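Local structure of mandelate racemase/muconate lactonizing protein (Alicyclobacillus acidocaldarius LAA1, 3QLD) at residues Q218-P223 / L239-C244; F230-L235 / L261-V266. The protein is a member of the enolase superfamily, pairing an enolase-type N-terminal domain with a C-terminal barrel domain, and is of unassigned activity. One frame throughout, in Å; residues are numbered along the deposited sequence.

How the contacts relate
Both contacts lie in the barrel domain, on the same side of the chain's centre, with their own centres about 10 Å apart. Their segments alternate along the chain: strand 220-221, helix 229-238, strand 243-245, then the loop from helix 252-261 into strand 266-269. Contact 1 pairs two neighbouring parallel barrel strands; contact 2 packs the helix that connects them against the turn leading to the next strand. The two touch directly, since Arg265 N lies 3.0 Å from Val243 O, a probable hydrogen bond beside the pairing of strands 243-245 and 266-269. Together they join inner strands to outer helices, with contact 2 reaching the second subunit.

Contact 1 of 2, residues Q218-P223 / L239-C244; sequences QFIEQP and LRTPVC
Strands 220-221 and 243-245 run side by side in parallel register, Ile220 opposite Val243 and Glu221 opposite Cys244. Three backbone hydrogen bonds join them. Ile220 N reaches Pro242 O at 3.0 Å, nearly along the C=O axis; Cys244 N gives a nearly straight bond to Ile220 O (2.9 Å, 169° at the hydrogen), although it approaches from above the carbonyl plane; and Gln222 N closes the run on Cys244 O at 2.9 Å, again almost in line with the C=O. All three acceptor oxygens, of Pro242, Ile220 and Cys244, also receive a CA-H, from Phe219, Val243 and Glu221 in turn.

On the face carrying Glu221 and Cys244, the Phe219 ring meets the cysteine. Phe219 takes the crowded first torsion, CG between the backbone N and carbonyl carbon (chi1 54°), and Cys244 CB packs against Phe219 CD1 at 3.5 Å. With SG anti to its backbone N, Cys244 carries the sulfur over the ring face, 4.5 Å from the Phe219 centroid and 17° off the normal. The other face is aliphatic: Pro223 CD lies 3.7 Å from Val243 CG1, the two side chains crossing obliquely. Nearer the start of the strands, Thr241 CG2 meets Ile220 CG1 at 3.8 Å, crossing it at about a right angle, while Thr241 OG1 bonds to Asp213. The buried carboxylate of Glu221, on an extended chain, is held by a salt bridge to Lys169 and a hydrogen bond to Asn268, a setting that would favour its charged form.

This is the parallel pairing of a beta-alpha-beta unit in the barrel, with helix 229-238 as the connection. Strand 192-196 pairs with the 218-223 side, strand 266-269 flanks 239-244, and Leu209 of helix 206-211 packs on Pro223.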
# COMPACT_ATOMS: atom_id res chain seq x y z
N GLN A 218 -29.71 1.94 -3.07
CA GLN A 218 -29.18 0.81 -2.35
C GLN A 218 -27.90 1.19 -1.56
O GLN A 218 -27.67 0.68 -0.46
CB GLN A 218 -28.90 -0.29 -3.37
CG GLN A 218 -28.62 -1.61 -2.76
CD GLN A 218 -28.39 -2.66 -3.84
OE1 GLN A 218 -27.26 -2.85 -4.32
NE2 GLN A 218 -29.47 -3.29 -4.27
N PHE A 219 -27.11 2.09 -2.15
CA PHE A 219 -25.87 2.66 -1.50
C PHE A 219 -25.34 3.79 -2.39
O PHE A 219 -25.77 3.95 -3.55
CB PHE A 219 -24.77 1.57 -1.31
CG PHE A 219 -24.40 0.83 -2.60
CD1 PHE A 219 -23.50 1.41 -3.52
CD2 PHE A 219 -24.90 -0.45 -2.85
CE1 PHE A 219 -23.18 0.74 -4.72
CE2 PHE A 219 -24.56 -1.15 -4.04
CZ PHE A 219 -23.68 -0.54 -4.94
N ILE A 220 -24.42 4.59 -1.80
CA ILE A 220 -23.62 5.61 -2.50
C ILE A 220 -22.20 5.09 -2.26
O ILE A 220 -21.80 4.94 -1.11
CB ILE A 220 -23.81 7.03 -1.93
CG1 ILE A 220 -25.28 7.51 -2.16
CG2 ILE A 220 -22.75 8.06 -2.58
CD1 ILE A 220 -25.61 8.77 -1.43
N GLU A 221 -21.46 4.78 -3.36
CA GLU A 221 -20.13 4.20 -3.21
C GLU A 221 -19.05 5.31 -3.20
O GLU A 221 -19.14 6.26 -3.97
CB GLU A 221 -19.89 3.32 -4.45
CG GLU A 221 -18.64 2.43 -4.34
CD GLU A 221 -18.65 1.36 -5.43
OE1 GLU A 221 -19.44 1.49 -6.39
OE2 GLU A 221 -17.90 0.41 -5.31
N GLN A 222 -18.09 5.17 -2.29
CA GLN A 222 -16.87 6.06 -2.24
C GLN A 222 -17.19 7.54 -2.39
O GLN A 222 -16.72 8.21 -3.30
CB GLN A 222 -15.88 5.54 -3.32
CG GLN A 222 -15.26 4.13 -2.99
CD GLN A 222 -14.23 4.05 -1.84
OE1 GLN A 222 -14.14 3.03 -1.14
NE2 GLN A 222 -13.47 5.14 -1.60
N PRO A 223 -18.03 8.11 -1.48
CA PRO A 223 -18.44 9.47 -1.65
C PRO A 223 -17.23 10.45 -1.49
O PRO A 223 -17.13 11.42 -2.20
CB PRO A 223 -19.43 9.69 -0.49
CG PRO A 223 -19.17 8.65 0.46
CD PRO A 223 -18.75 7.46 -0.35
N LEU A 239 -26.48 10.43 6.91
CA LEU A 239 -27.16 9.86 5.73
C LEU A 239 -27.99 8.64 6.11
O LEU A 239 -27.54 7.68 6.79
CB LEU A 239 -26.13 9.42 4.64
CG LEU A 239 -25.38 10.53 3.90
CD1 LEU A 239 -24.38 9.86 2.95
CD2 LEU A 239 -26.32 11.41 3.09
N ARG A 240 -29.23 8.65 5.65
CA ARG A 240 -30.07 7.46 5.78
C ARG A 240 -29.65 6.36 4.77
O ARG A 240 -29.76 5.14 5.06
CB ARG A 240 -31.57 7.79 5.61
CG ARG A 240 -32.07 8.93 6.55
CD ARG A 240 -31.92 8.60 8.08
NE ARG A 240 -30.59 8.74 8.69
CZ ARG A 240 -30.05 9.88 9.17
NH1 ARG A 240 -30.72 11.04 9.12
NH2 ARG A 240 -28.83 9.86 9.68
N THR A 241 -29.17 6.80 3.62
CA THR A 241 -28.63 5.87 2.57
C THR A 241 -27.31 5.22 3.03
O THR A 241 -26.42 5.93 3.54
CB THR A 241 -28.39 6.67 1.29
OG1 THR A 241 -29.58 7.38 0.95
CG2 THR A 241 -27.85 5.76 0.03
N PRO A 242 -27.14 3.90 2.84
CA PRO A 242 -25.89 3.27 3.21
C PRO A 242 -24.75 3.82 2.33
O PRO A 242 -24.93 4.05 1.11
CB PRO A 242 -26.13 1.80 2.83
CG PRO A 242 -27.62 1.63 2.96
CD PRO A 242 -28.10 2.88 2.32
N VAL A 243 -23.59 4.02 2.98
CA VAL A 243 -22.36 4.24 2.20
C VAL A 243 -21.74 2.88 1.91
O VAL A 243 -21.73 2.02 2.76
CB VAL A 243 -21.34 5.11 3.02
CG1 VAL A 243 -19.97 5.12 2.31
CG2 VAL A 243 -21.93 6.51 3.16
N CYS A 244 -21.19 2.72 0.70
CA CYS A 244 -20.46 1.52 0.30
C CYS A 244 -18.99 1.89 0.09
O CYS A 244 -18.71 2.92 -0.50
CB CYS A 244 -20.98 1.07 -1.05
SG CYS A 244 -20.15 -0.43 -1.63

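Contact 2 of 2, residues F230-L235 / L261-V266; sequences FDLAKL and LGAARV
Helix 229-238, one of the outer helices of the barrel domain, packs here on a Schellman motif that ends helix 252-261. Gly262 is the C-prime residue: its positive phi (66°) turns the chain out of the helix, with Ala263 N bonded to Thr258 O and Gly262 N to Ala259 O. The turn brings Ala263 close against the helix, where its CA is 4.0 Å from Ala233 CA.

The aromatic part of the contact is a CH-pi interaction. Leu261 CD2 stands over a face of the Phe230 ring, 4.0 Å from the centroid and 29° off the normal, shifted toward the tip so that CZ is its nearest ring atom. Leu261 and Phe230 cross at about a right angle. The second subunit shares this patch: its Arg260 packs on Phe230 and its Phe230 on Leu261, so the contact borders the dimer interface.

Van der Waals packing does the rest. Ala233 CB sits 4.2 Å from Leu261 CB and touches the carbonyl oxygen Leu261 O at 3.5 Å. On the more buried side, Leu232 has CG anti to its backbone N (chi1 -167°), and its CD2 lies 3.8 Å from Ala263 CB; the same residue also touches Leu245 of strand 243-245, tying the helix to the sheet beneath.

One polar atom pays for this burial: Ala263 O has no hydrogen-bonding partner in the model, and the branch point of Leu232, CG, comes to 3.4 Å from that oxygen.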
# COMPACT_ATOMS: atom_id res chain seq x y z
N PHE A 230 -12.76 10.20 9.96
CA PHE A 230 -13.78 10.85 10.74
C PHE A 230 -14.75 11.65 9.92
O PHE A 230 -15.91 11.70 10.30
CB PHE A 230 -13.20 11.65 11.92
CG PHE A 230 -13.14 10.82 13.15
CD1 PHE A 230 -11.96 10.26 13.56
CD2 PHE A 230 -14.33 10.45 13.80
CE1 PHE A 230 -11.93 9.43 14.68
CE2 PHE A 230 -14.33 9.64 14.91
CZ PHE A 230 -13.12 9.12 15.36
N ASP A 231 -14.29 12.20 8.79
CA ASP A 231 -15.20 12.87 7.83
C ASP A 231 -16.18 11.84 7.30
O ASP A 231 -17.37 12.14 7.13
CB ASP A 231 -14.41 13.49 6.62
CG ASP A 231 -13.59 14.81 7.05
OD1 ASP A 231 -13.79 15.32 8.16
OD2 ASP A 231 -12.82 15.34 6.24
N LEU A 232 -15.68 10.65 7.00
CA LEU A 232 -16.55 9.58 6.53
C LEU A 232 -17.62 9.15 7.60
O LEU A 232 -18.82 8.92 7.31
CB LEU A 232 -15.72 8.43 6.04
CG LEU A 232 -16.57 7.42 5.25
CD1 LEU A 232 -17.19 8.11 3.96
CD2 LEU A 232 -15.68 6.28 4.87
N ALA A 233 -17.14 8.96 8.82
CA ALA A 233 -18.00 8.57 9.93
C ALA A 233 -19.10 9.59 10.12
O ALA A 233 -20.29 9.23 10.32
CB ALA A 233 -17.18 8.43 11.24
N LYS A 234 -18.72 10.87 10.10
CA LYS A 234 -19.73 11.93 10.22
C LYS A 234 -20.68 11.97 9.05
O LYS A 234 -21.84 12.24 9.22
CB LYS A 234 -19.00 13.25 10.29
CG LYS A 234 -19.84 14.45 10.57
CD LYS A 234 -18.94 15.71 10.55
CE LYS A 234 -18.36 15.98 11.93
NZ LYS A 234 -17.40 14.94 12.38
N LEU A 235 -20.17 11.72 7.83
CA LEU A 235 -21.10 11.74 6.70
C LEU A 235 -22.08 10.57 6.81
O LEU A 235 -23.27 10.75 6.61
CB LEU A 235 -20.31 11.72 5.38
CG LEU A 235 -21.20 11.58 4.13
CD1 LEU A 235 -21.98 12.90 3.88
CD2 LEU A 235 -20.28 11.27 2.91
N LEU A 261 -16.25 2.71 13.37
CA LEU A 261 -16.50 4.12 13.16
C LEU A 261 -17.93 4.39 12.70
O LEU A 261 -18.37 5.51 12.80
CB LEU A 261 -15.54 4.69 12.12
CG LEU A 261 -14.12 4.98 12.59
CD1 LEU A 261 -13.34 5.33 11.34
CD2 LEU A 261 -14.01 6.06 13.68
N GLY A 262 -18.63 3.34 12.22
CA GLY A 262 -19.95 3.51 11.59
C GLY A 262 -19.73 4.29 10.29
O GLY A 262 -20.52 5.17 9.95
N ALA A 263 -18.61 4.03 9.62
CA ALA A 263 -18.23 4.86 8.48
C ALA A 263 -18.92 4.38 7.20
O ALA A 263 -18.91 5.10 6.16
CB ALA A 263 -16.73 4.82 8.26
N ALA A 264 -19.39 3.12 7.23
CA ALA A 264 -20.12 2.59 6.06
C ALA A 264 -20.97 1.41 6.46
O ALA A 264 -20.75 0.76 7.50
CB ALA A 264 -19.16 2.19 4.89
N ARG A 265 -21.89 1.08 5.57
CA ARG A 265 -22.82 -0.02 5.83
C ARG A 265 -22.83 -1.11 4.77
O ARG A 265 -23.51 -2.12 4.97
CB ARG A 265 -24.27 0.51 6.08
CG ARG A 265 -24.34 1.40 7.28
CD ARG A 265 -25.76 1.55 7.80
NE ARG A 265 -26.59 2.50 7.05
CZ ARG A 265 -26.69 3.79 7.41
NH1 ARG A 265 -27.47 4.63 6.73
NH2 ARG A 265 -25.99 4.21 8.46
N VAL A 266 -22.13 -0.91 3.64
CA VAL A 266 -22.06 -1.87 2.56
C VAL A 266 -20.62 -2.03 2.07
O VAL A 266 -19.92 -1.02 1.98
CB VAL A 266 -22.96 -1.42 1.38
CG1 VAL A 266 -22.81 -2.31 0.13
CG2 VAL A 266 -24.42 -1.46 1.82